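Local coordinates for predicted ATPase involved in replication control, Cdc46/Mcm family (Methanopyrus kandleri AV19, PDB 3F8T), which is a homologue of the MCM replicative helicases and may bind DNA, though its own ATPase and unwinding activity is uncertain, at residues A[161-166]-A[172-177]. The protein carries 2 engineered substitutions. Sequence-based numbering, arbitrary orientation.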
# COMPACT_ATOMS: atom_id res chain seq x y z
N VAL A 161 -3.07 -8.63 3.52
CA VAL A 161 -3.93 -9.80 3.64
C VAL A 161 -4.82 -9.75 4.89
O VAL A 161 -4.47 -9.12 5.89
CB VAL A 161 -3.07 -11.11 3.65
CG1 VAL A 161 -2.29 -11.24 2.35
CG2 VAL A 161 -2.11 -11.14 4.86
N GLU A 162 -5.99 -10.39 4.80
CA GLU A 162 -6.71 -10.79 6.00
C GLU A 162 -6.60 -12.30 6.13
O GLU A 162 -6.85 -13.05 5.16
CB GLU A 162 -8.17 -10.33 6.00
CG GLU A 162 -8.87 -10.59 7.36
CD GLU A 162 -10.22 -9.89 7.52
OE1 GLU A 162 -10.87 -9.59 6.50
OE2 GLU A 162 -10.64 -9.67 8.69
N ILE A 163 -6.19 -12.75 7.31
CA ILE A 163 -5.98 -14.18 7.55
C ILE A 163 -6.86 -14.61 8.69
O ILE A 163 -6.80 -14.06 9.80
CB ILE A 163 -4.51 -14.54 7.91
CG1 ILE A 163 -3.55 -14.05 6.83
CG2 ILE A 163 -4.34 -16.09 8.08
CD1 ILE A 163 -2.08 -14.40 7.10
N LEU A 164 -7.69 -15.61 8.42
CA LEU A 164 -8.50 -16.22 9.44
C LEU A 164 -7.77 -17.46 9.93
O LEU A 164 -7.17 -18.18 9.13
CB LEU A 164 -9.84 -16.60 8.83
CG LEU A 164 -11.02 -16.36 9.74
CD1 LEU A 164 -12.06 -15.53 8.97
CD2 LEU A 164 -11.58 -17.69 10.15
N GLY A 165 -7.83 -17.71 11.23
CA GLY A 165 -7.13 -18.84 11.79
C GLY A 165 -7.39 -19.06 13.26
O GLY A 165 -8.14 -18.33 13.88
N ILE A 166 -6.75 -20.08 13.81
CA ILE A 166 -6.83 -20.35 15.23
C ILE A 166 -5.44 -20.14 15.86
O ILE A 166 -4.43 -20.62 15.35
CB ILE A 166 -7.39 -21.78 15.50
CG1 ILE A 166 -8.87 -21.86 15.04
CG2 ILE A 166 -7.32 -22.09 16.99
CD1 ILE A 166 -9.40 -23.30 14.92
N LEU A 172 -0.49 -18.03 14.60
CA LEU A 172 -1.79 -18.17 13.99
C LEU A 172 -1.73 -19.32 12.99
O LEU A 172 -0.94 -19.27 12.04
CB LEU A 172 -2.21 -16.87 13.28
CG LEU A 172 -3.62 -16.84 12.69
CD1 LEU A 172 -4.66 -16.85 13.81
CD2 LEU A 172 -3.82 -15.63 11.80
N ASP A 173 -2.54 -20.35 13.22
CA ASP A 173 -2.70 -21.42 12.26
C ASP A 173 -3.76 -21.03 11.25
O ASP A 173 -4.95 -21.04 11.54
CB ASP A 173 -3.08 -22.74 12.96
CG ASP A 173 -1.89 -23.41 13.61
OD1 ASP A 173 -0.96 -23.79 12.87
OD2 ASP A 173 -1.88 -23.56 14.85
N ALA A 174 -3.31 -20.68 10.05
CA ALA A 174 -4.18 -20.14 9.02
C ALA A 174 -5.22 -21.17 8.55
O ALA A 174 -4.89 -22.34 8.29
CB ALA A 174 -3.34 -19.61 7.84
N LEU A 175 -6.47 -20.71 8.47
CA LEU A 175 -7.57 -21.47 7.86
C LEU A 175 -7.91 -20.94 6.47
O LEU A 175 -8.26 -21.69 5.57
CB LEU A 175 -8.81 -21.39 8.74
CG LEU A 175 -8.74 -22.14 10.08
CD1 LEU A 175 -9.88 -21.67 10.98
CD2 LEU A 175 -8.78 -23.66 9.88
N GLU A 176 -7.82 -19.62 6.31
CA GLU A 176 -7.98 -18.99 5.00
C GLU A 176 -7.23 -17.66 4.92
O GLU A 176 -6.97 -17.02 5.94
CB GLU A 176 -9.45 -18.81 4.57
CG GLU A 176 -10.46 -18.53 5.66
CD GLU A 176 -11.91 -18.53 5.12
OE1 GLU A 176 -12.21 -17.72 4.20
OE2 GLU A 176 -12.75 -19.31 5.62
N VAL A 177 -6.89 -17.27 3.69
CA VAL A 177 -6.12 -16.06 3.41
C VAL A 177 -6.90 -15.29 2.35
O VAL A 177 -7.26 -15.87 1.32
CB VAL A 177 -4.69 -16.40 2.92
CG1 VAL A 177 -3.98 -15.15 2.38
CG2 VAL A 177 -3.87 -17.02 4.04
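A classic beta bulge lies where strand 171-174 gives way to strand 176-180 against strand 160-168: Leu-175 and Glu-176 together face Leu-164. The carbonyl oxygen of Leu-164 accepts two backbone N-H groups, Leu-175 N at 2.7 Å and Glu-176 N at 3.2 Å, both nearly straight at the hydrogen. In return Leu-164 N reaches Glu-176 O at 2.9 Å. On the other side of the bulge, Ile-166 and Asp-173 keep the regular antiparallel pattern with a reciprocal pair of bonds, Asp-173 N to Ile-166 O being 2.9 Å. Asp-173 OD1 is salt-bridged to Arg-149 and hydrogen-bonded to His-151. The chain turns a corner at Leu-175, and strand 176-180 goes on pairing with strand 160-168 in the curled sheet of the OB-fold domain. Gly-165 faces Ala-174 just before the corner, its CA 3.1 Å from Asp-173 O. With CG anti to the backbone N (chi1 -175°), Leu-172 lays CD1 against Gly-165 C at 3.6 Å, while CD2 meets Ile-163 CG2. An alanine in place of Leu-172 would lose both methyls and is likely to leave a gap over Gly-165 and beside Ile-163, next to Ile-119 and Ile-121 of strand 118-130. Ile-163 CG2 also touches Ala-174 CB at 3.7 Å, and the side chains of Ile-163 and Val-177 lie side by side, CG1 against CG2.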